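Long-range contacts in myosin-2 (Saccharomyces cerevisiae, PDB 6IXO), which carries organelles and other cargo along polarized actin cables, its globular tail domain, the part described here, binding receptor proteins on the cargo: residues L111-V116 with L147-E152; Y200-D204 with N263-L267; I205-N210 with R266-W270. All coordinates share one frame; numbering follows the deposited sequence. Where two conformers were deposited one is given.

Contact 1 (L111-V116 with L147-E152); sequences LYSFVV and LKDDFE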
# COMPACT_ATOMS: atom_id res chain seq x y z
N LEU A 111 8.92 -15.05 0.35
CA LEU A 111 8.49 -16.39 -0.08
C LEU A 111 8.54 -16.51 -1.59
O LEU A 111 9.00 -17.50 -2.15
CB LEU A 111 7.07 -16.66 0.40
CG LEU A 111 6.91 -16.96 1.89
CD1 LEU A 111 5.43 -16.93 2.33
CD2 LEU A 111 7.58 -18.34 2.22
N TYR A 112 8.02 -15.49 -2.27
CA TYR A 112 7.96 -15.54 -3.72
C TYR A 112 9.38 -15.57 -4.25
O TYR A 112 9.72 -16.35 -5.14
CB TYR A 112 7.16 -14.33 -4.27
CG TYR A 112 7.20 -14.26 -5.78
CD1 TYR A 112 6.45 -15.14 -6.56
CD2 TYR A 112 8.03 -13.34 -6.44
CE1 TYR A 112 6.52 -15.11 -7.96
CE2 TYR A 112 8.07 -13.28 -7.84
CZ TYR A 112 7.33 -14.18 -8.60
OH TYR A 112 7.36 -14.12 -9.98
N SER A 113 10.23 -14.76 -3.64
CA SER A 113 11.61 -14.69 -4.08
C SER A 113 12.31 -16.03 -3.87
O SER A 113 13.15 -16.45 -4.68
CB SER A 113 12.35 -13.56 -3.33
OG SER A 113 11.67 -12.30 -3.55
N PHE A 114 11.97 -16.71 -2.79
CA PHE A 114 12.54 -18.03 -2.58
C PHE A 114 12.12 -19.00 -3.68
O PHE A 114 12.91 -19.79 -4.16
CB PHE A 114 12.15 -18.62 -1.23
CG PHE A 114 12.58 -20.06 -1.11
CD1 PHE A 114 13.91 -20.36 -1.01
CD2 PHE A 114 11.65 -21.09 -1.22
CE1 PHE A 114 14.35 -21.71 -0.97
CE2 PHE A 114 12.09 -22.44 -1.18
CZ PHE A 114 13.43 -22.72 -1.06
N VAL A 115 10.83 -18.99 -4.02
CA VAL A 115 10.31 -19.97 -4.97
C VAL A 115 10.94 -19.71 -6.34
O VAL A 115 11.32 -20.65 -7.03
CB VAL A 115 8.77 -19.92 -5.03
CG1 VAL A 115 8.22 -20.83 -6.12
CG2 VAL A 115 8.21 -20.34 -3.67
N VAL A 116 11.10 -18.44 -6.70
CA VAL A 116 11.77 -18.09 -7.94
C VAL A 116 13.18 -18.63 -7.92
O VAL A 116 13.66 -19.20 -8.90
CB VAL A 116 11.79 -16.55 -8.16
CG1 VAL A 116 12.78 -16.17 -9.28
CG2 VAL A 116 10.40 -16.08 -8.47
N LEU A 147 3.55 -23.24 -7.85
CA LEU A 147 3.71 -22.56 -6.56
C LEU A 147 4.19 -21.11 -6.79
O LEU A 147 3.72 -20.14 -6.12
CB LEU A 147 4.67 -23.34 -5.66
CG LEU A 147 4.94 -22.58 -4.36
CD1 LEU A 147 3.63 -22.40 -3.59
CD2 LEU A 147 5.99 -23.31 -3.50
N LYS A 148 5.08 -20.94 -7.77
CA LYS A 148 5.49 -19.57 -8.17
C LYS A 148 4.28 -18.72 -8.58
O LYS A 148 4.09 -17.58 -8.09
CB LYS A 148 6.51 -19.65 -9.31
CG LYS A 148 6.87 -18.31 -9.96
CD LYS A 148 7.97 -18.50 -11.01
CE LYS A 148 8.23 -17.25 -11.83
NZ LYS A 148 7.06 -16.82 -12.65
N ASP A 149 3.45 -19.26 -9.47
CA ASP A 149 2.18 -18.56 -9.80
C ASP A 149 1.29 -18.29 -8.60
O ASP A 149 0.71 -17.19 -8.48
CB ASP A 149 1.37 -19.35 -10.82
CG ASP A 149 1.98 -19.34 -12.21
OD1 ASP A 149 2.86 -18.49 -12.49
OD2 ASP A 149 1.55 -20.17 -13.03
N ASP A 150 1.15 -19.27 -7.71
CA ASP A 150 0.32 -19.07 -6.50
C ASP A 150 0.87 -17.95 -5.60
O ASP A 150 0.10 -17.14 -5.06
CB ASP A 150 0.23 -20.39 -5.70
CG ASP A 150 -0.63 -21.47 -6.41
OD1 ASP A 150 -1.38 -21.13 -7.35
OD2 ASP A 150 -0.54 -22.65 -6.03
N PHE A 151 2.18 -17.87 -5.41
CA PHE A 151 2.72 -16.76 -4.60
C PHE A 151 2.64 -15.41 -5.33
O PHE A 151 2.44 -14.38 -4.70
CB PHE A 151 4.17 -17.05 -4.16
CG PHE A 151 4.22 -17.90 -2.92
CD1 PHE A 151 3.52 -17.54 -1.80
CD2 PHE A 151 4.95 -19.07 -2.88
CE1 PHE A 151 3.52 -18.32 -0.67
CE2 PHE A 151 4.97 -19.84 -1.73
CZ PHE A 151 4.22 -19.47 -0.63
N GLU A 152 2.79 -15.42 -6.64
CA GLU A 152 2.56 -14.21 -7.40
C GLU A 152 1.13 -13.71 -7.20
O GLU A 152 0.89 -12.52 -6.92
CB GLU A 152 2.85 -14.50 -8.87
CG GLU A 152 2.56 -13.34 -9.82
CD GLU A 152 2.84 -13.72 -11.28
OE1 GLU A 152 3.94 -13.43 -11.78
OE2 GLU A 152 1.95 -14.32 -11.92
O HOH W 1 5.75 -11.44 -10.48
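An antiparallel helix pair in the globular cargo-binding tail brings Phe151 of helix 134-180 against Leu111, Tyr112 and Val115 of helix 97-124. The short axes of 111-116 and 147-152 approach to 9.2 Å, with 159° between their directions. Phe151 has CG anti to its carbonyl carbon, chi1 -84°, which lays one ring face under Leu111: CB of Leu111 sits 4.1 Å from the Phe151 ring centroid, a CH-pi contact over the centre of the face, while Leu111 CD1 reaches Phe151 CE1. Val115 splits its two methyls. CG2 meets both Phe151 CD2, at 3.6 Å, and Leu147 CD2, and CG1 rests on the backbone of Lys148, 3.5 Å from its N. Helix 71-90 of the all-helical tail also packs on this apolar seam, Leu82 touching Phe151 and Ile85 touching Leu111. Toward the surface Tyr112 takes over, its CG anti to the backbone N (chi1 174°) so that the ring projects across to the other helix. The ring meets that helix edge-on: Phe151 CB and Lys148 O lie near its plane, the latter 3.5 Å from Tyr112 CE1. Val116 CG2 covers one ring face from within the same helix. Beyond the ring, Tyr112 OH lies 3.7 Å from Lys148 CE, and a water bridges OH to Glu152 OE1, donating to the carboxylate at 3.0 Å.

Contact 2 (Y200-D204 with N263-L267); sequences YTMDD and NVTRL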
# COMPACT_ATOMS: atom_id res chain seq x y z
N TYR A 200 -10.87 14.69 12.83
CA TYR A 200 -9.58 14.37 12.15
C TYR A 200 -8.96 15.66 11.61
O TYR A 200 -9.66 16.52 11.06
CB TYR A 200 -9.75 13.36 11.03
CG TYR A 200 -10.27 12.05 11.53
CD1 TYR A 200 -9.46 11.22 12.30
CD2 TYR A 200 -11.58 11.65 11.28
CE1 TYR A 200 -9.94 10.02 12.79
CE2 TYR A 200 -12.06 10.46 11.77
CZ TYR A 200 -11.24 9.65 12.52
OH TYR A 200 -11.72 8.45 13.00
N THR A 201 -7.66 15.81 11.79
CA THR A 201 -6.93 17.00 11.32
C THR A 201 -5.80 16.57 10.40
O THR A 201 -5.48 15.39 10.32
CB THR A 201 -6.34 17.79 12.47
OG1 THR A 201 -5.35 17.00 13.11
CG2 THR A 201 -7.44 18.17 13.50
N MET A 202 -5.17 17.54 9.75
CA MET A 202 -4.01 17.26 8.90
C MET A 202 -2.93 16.52 9.66
O MET A 202 -2.19 15.72 9.06
CB MET A 202 -3.43 18.54 8.33
CG MET A 202 -4.25 19.15 7.26
SD MET A 202 -4.73 17.93 6.03
CE MET A 202 -3.17 17.40 5.28
N ASP A 203 -2.79 16.78 10.96
CA ASP A 203 -1.82 15.98 11.72
C ASP A 203 -2.11 14.49 11.66
O ASP A 203 -1.20 13.67 11.69
CB ASP A 203 -1.79 16.43 13.17
CG ASP A 203 -0.97 17.69 13.36
OD1 ASP A 203 -0.02 17.91 12.56
OD2 ASP A 203 -1.28 18.44 14.30
N ASP A 204 -3.38 14.13 11.62
CA ASP A 204 -3.71 12.72 11.57
C ASP A 204 -3.33 12.16 10.22
O ASP A 204 -2.92 11.00 10.12
CB ASP A 204 -5.18 12.46 11.84
CG ASP A 204 -5.60 12.94 13.20
OD1 ASP A 204 -4.92 12.61 14.19
OD2 ASP A 204 -6.59 13.71 13.26
N ASN A 263 -3.69 23.39 4.44
CA ASN A 263 -3.82 21.92 4.59
C ASN A 263 -3.07 21.14 3.52
O ASN A 263 -2.26 20.20 3.81
CB ASN A 263 -5.31 21.56 4.56
CG ASN A 263 -6.04 21.98 5.81
OD1 ASN A 263 -5.40 22.36 6.80
ND2 ASN A 263 -7.41 21.90 5.79
N VAL A 264 -3.32 21.49 2.27
CA VAL A 264 -2.71 20.81 1.14
C VAL A 264 -1.19 21.01 1.04
O VAL A 264 -0.43 20.07 0.71
CB VAL A 264 -3.37 21.29 -0.18
CG1 VAL A 264 -2.81 20.58 -1.38
CG2 VAL A 264 -4.86 21.01 -0.10
N THR A 265 -0.73 22.23 1.30
CA THR A 265 0.70 22.49 1.22
C THR A 265 1.42 21.60 2.22
O THR A 265 2.52 21.10 1.94
CB THR A 265 1.01 23.98 1.51
OG1 THR A 265 0.31 24.76 0.53
CG2 THR A 265 2.52 24.27 1.41
N ARG A 266 0.85 21.38 3.39
CA ARG A 266 1.56 20.56 4.38
C ARG A 266 1.77 19.14 3.84
O ARG A 266 2.80 18.53 4.05
CB ARG A 266 0.81 20.52 5.71
CG ARG A 266 0.87 21.86 6.49
CD ARG A 266 -0.17 21.89 7.62
NE ARG A 266 0.07 20.89 8.66
CZ ARG A 266 -0.74 20.69 9.70
NH1 ARG A 266 -1.85 21.43 9.83
NH2 ARG A 266 -0.46 19.77 10.60
N LEU A 267 0.78 18.64 3.13
CA LEU A 267 0.87 17.28 2.59
C LEU A 267 1.88 17.27 1.45
O LEU A 267 2.72 16.39 1.33
CB LEU A 267 -0.50 16.78 2.12
CG LEU A 267 -0.60 15.29 1.76
CD1 LEU A 267 -0.06 14.37 2.89
CD2 LEU A 267 -2.06 14.97 1.46
O HOH W 2 -3.31 19.65 12.20
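Met202 in the first turn of helix 202-218 packs against Asn263 and Arg266 of helix 254-273, and the contact combines van der Waals packing, one salt bridge and a water. The packing is carried by Met202, whose chain is bent at chi2 (-48°) and again at chi3, curling it along the other helix. Its CG lies 3.4 Å from Asn263 OD1, its CE 3.3 Å from the backbone O of Asn263, and the same methyl grazes Leu267 CB. Met202 CB covers one face of the Arg266 guanidinium, 3.6 Å from NH1 and offset toward the rim of the group. Ala177 and Val178 of helix 134-180 also touch the Met202 side chain, and Asn263 ND2 donates a hydrogen bond to Val178 O.

The charged interaction lies at the guanidinium edge. Asp203 OD1 forms a salt bridge with Arg266 NH2 at 2.7 Å, with the carboxylate and guanidinium planes 72° apart. A water near the guanidinium plane accepts from Arg266 NH2 and from Asp203 N, 3.2 Å away, linking the arginine to the backbone of the helix start. Arg266 was deposited in two conformers, and its contacts here belong to the one described.

The helix start is a capping box: Thr201 N donates to Asp204 OD2 at 2.8 Å, nearly straight at 168°, while Thr201 OG1 accepts weakly from Asp203 N. In this position Arg266 has a methylene over one face and a carboxylate and a water at its edge, and its positive charge is likely to be partly offset by Asp203.

Contact 3 (I205-N210 with R266-W270); sequences ILTFFN and RLEEW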
# COMPACT_ATOMS: atom_id res chain seq x y z
N ILE A 205 -3.50 12.98 9.18
CA ILE A 205 -3.16 12.54 7.83
C ILE A 205 -1.65 12.39 7.67
O ILE A 205 -1.15 11.42 7.06
CB ILE A 205 -3.69 13.54 6.77
CG1 ILE A 205 -5.22 13.64 6.87
CG2 ILE A 205 -3.30 13.09 5.37
CD1 ILE A 205 -5.95 12.24 6.75
N LEU A 206 -0.91 13.36 8.20
CA LEU A 206 0.54 13.26 8.13
C LEU A 206 1.04 12.04 8.92
O LEU A 206 1.96 11.34 8.48
CB LEU A 206 1.17 14.55 8.67
CG LEU A 206 0.83 15.71 7.73
CD1 LEU A 206 1.29 17.00 8.38
CD2 LEU A 206 1.54 15.51 6.43
N THR A 207 0.45 11.80 10.10
CA THR A 207 0.82 10.63 10.90
C THR A 207 0.64 9.35 10.09
O THR A 207 1.48 8.45 10.10
CB THR A 207 -0.03 10.56 12.18
OG1 THR A 207 0.36 11.62 13.04
CG2 THR A 207 0.17 9.22 12.90
N PHE A 208 -0.46 9.30 9.37
CA PHE A 208 -0.80 8.14 8.55
C PHE A 208 0.21 7.88 7.44
O PHE A 208 0.70 6.75 7.26
CB PHE A 208 -2.23 8.35 7.99
CG PHE A 208 -2.68 7.32 6.96
CD1 PHE A 208 -3.53 6.29 7.33
CD2 PHE A 208 -2.32 7.44 5.61
CE1 PHE A 208 -4.00 5.36 6.36
CE2 PHE A 208 -2.78 6.53 4.66
CZ PHE A 208 -3.62 5.49 5.03
N PHE A 209 0.51 8.91 6.66
CA PHE A 209 1.54 8.76 5.63
C PHE A 209 2.95 8.55 6.23
O PHE A 209 3.74 7.74 5.71
CB PHE A 209 1.56 9.98 4.69
CG PHE A 209 0.48 9.94 3.67
CD1 PHE A 209 0.63 9.18 2.52
CD2 PHE A 209 -0.71 10.64 3.87
CE1 PHE A 209 -0.38 9.11 1.56
CE2 PHE A 209 -1.74 10.58 2.92
CZ PHE A 209 -1.58 9.81 1.76
N ASN A 210 3.27 9.23 7.33
CA ASN A 210 4.55 8.92 7.99
C ASN A 210 4.70 7.45 8.39
O ASN A 210 5.79 6.87 8.35
CB ASN A 210 4.71 9.74 9.24
CG ASN A 210 5.52 10.95 8.99
OD1 ASN A 210 6.55 10.88 8.33
ND2 ASN A 210 5.07 12.09 9.51
N ARG A 266 0.85 21.38 3.39
CA ARG A 266 1.56 20.56 4.38
C ARG A 266 1.77 19.14 3.84
O ARG A 266 2.80 18.53 4.05
CB ARG A 266 0.81 20.52 5.71
CG ARG A 266 0.87 21.86 6.49
CD ARG A 266 -0.17 21.89 7.62
NE ARG A 266 0.07 20.89 8.66
CZ ARG A 266 -0.74 20.69 9.70
NH1 ARG A 266 -1.85 21.43 9.83
NH2 ARG A 266 -0.46 19.77 10.60
N LEU A 267 0.78 18.64 3.13
CA LEU A 267 0.87 17.28 2.59
C LEU A 267 1.88 17.27 1.45
O LEU A 267 2.72 16.39 1.33
CB LEU A 267 -0.50 16.78 2.12
CG LEU A 267 -0.60 15.29 1.76
CD1 LEU A 267 -0.06 14.37 2.89
CD2 LEU A 267 -2.06 14.97 1.46
N GLU A 268 1.84 18.30 0.62
CA GLU A 268 2.83 18.43 -0.45
C GLU A 268 4.28 18.56 0.06
O GLU A 268 5.22 18.01 -0.53
CB GLU A 268 2.44 19.63 -1.33
CG GLU A 268 3.29 19.89 -2.55
CD GLU A 268 2.86 21.22 -3.24
OE1 GLU A 268 2.34 22.11 -2.53
OE2 GLU A 268 3.01 21.36 -4.47
N GLU A 269 4.47 19.27 1.18
CA GLU A 269 5.82 19.49 1.71
C GLU A 269 6.33 18.17 2.35
O GLU A 269 7.50 17.87 2.32
CB GLU A 269 5.81 20.63 2.72
CG GLU A 269 5.62 22.00 2.06
CD GLU A 269 6.90 22.47 1.43
OE1 GLU A 269 8.01 22.05 1.90
OE2 GLU A 269 6.83 23.28 0.48
N TRP A 270 5.40 17.41 2.92
CA TRP A 270 5.76 16.09 3.43
C TRP A 270 6.30 15.22 2.28
O TRP A 270 7.34 14.52 2.43
CB TRP A 270 4.55 15.41 4.11
CG TRP A 270 4.87 14.01 4.57
CD1 TRP A 270 5.37 13.64 5.79
CD2 TRP A 270 4.76 12.83 3.80
NE1 TRP A 270 5.56 12.27 5.83
CE2 TRP A 270 5.19 11.75 4.62
CE3 TRP A 270 4.31 12.55 2.50
CZ2 TRP A 270 5.22 10.43 4.16
CZ3 TRP A 270 4.33 11.22 2.05
CH2 TRP A 270 4.78 10.19 2.88
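Trp270 of helix 254-273 reaches over to Leu206, Phe209 and Asn210 of helix 202-218. It starts at CB, 3.8 Å from Leu206 CD2, and the same methyl lies near CG at the root of the indole. With CG anti to the backbone N (chi1 176°), the ring extends toward the other helix. CD1 passes close to the Asn210 amide, and NE1 donates to Asn210 OD1 at 3.0 Å in an almost straight bond. The oxygen lies in the indole plane, yet NE1 stands above the carbonyl plane of Asn210, 70° out of it, with the amide turned steeply against the ring. The two helices run nearly parallel here, their short axes 20° apart and approaching to 10.8 Å, and the indole lies between them, against helix 202-218, within the helical bundle of the tail. The six-membered ring meets Phe209: CZ2 is 3.4 Å from Phe209 O, CH2 is 3.7 Å from Phe209 CB, and that CB sits over the face, 3.8 Å from the centroid, in a CH-pi contact. Replacing the indole of Trp270 by the methyl of an alanine is likely to open a gap beside Phe209 and Leu206 and leave Asn210 OD1 without this donor. Deeper in, Leu267 CD1 touches both Phe209 CD2, 3.9 Å away, and Leu206 CD2, while Leu233 and Leu234 of helix 223-247 pack on the Phe209 side chain.

Overall arrangement
From the N terminus, contact 1 comes first: it closes a loop of 30 residues, mostly helical, by folding helix 134-180 back along helix 97-124. Helix 134-180 then leads on to helix 202-218, where contacts 2 and 3 open in succession. Both return to helix 254-273, across 58 and 55 intervening residues that include helix 223-247. They share Arg266 and Leu267, and neither nests in the other: contact 3 opens after contact 2 and its second segment reaches further along, so the two interleave. Contact 1 precedes both in series and lies on the opposite side of the chain's centre, about 39 Å and about 34 Å from contacts 2 and 3, centre to centre.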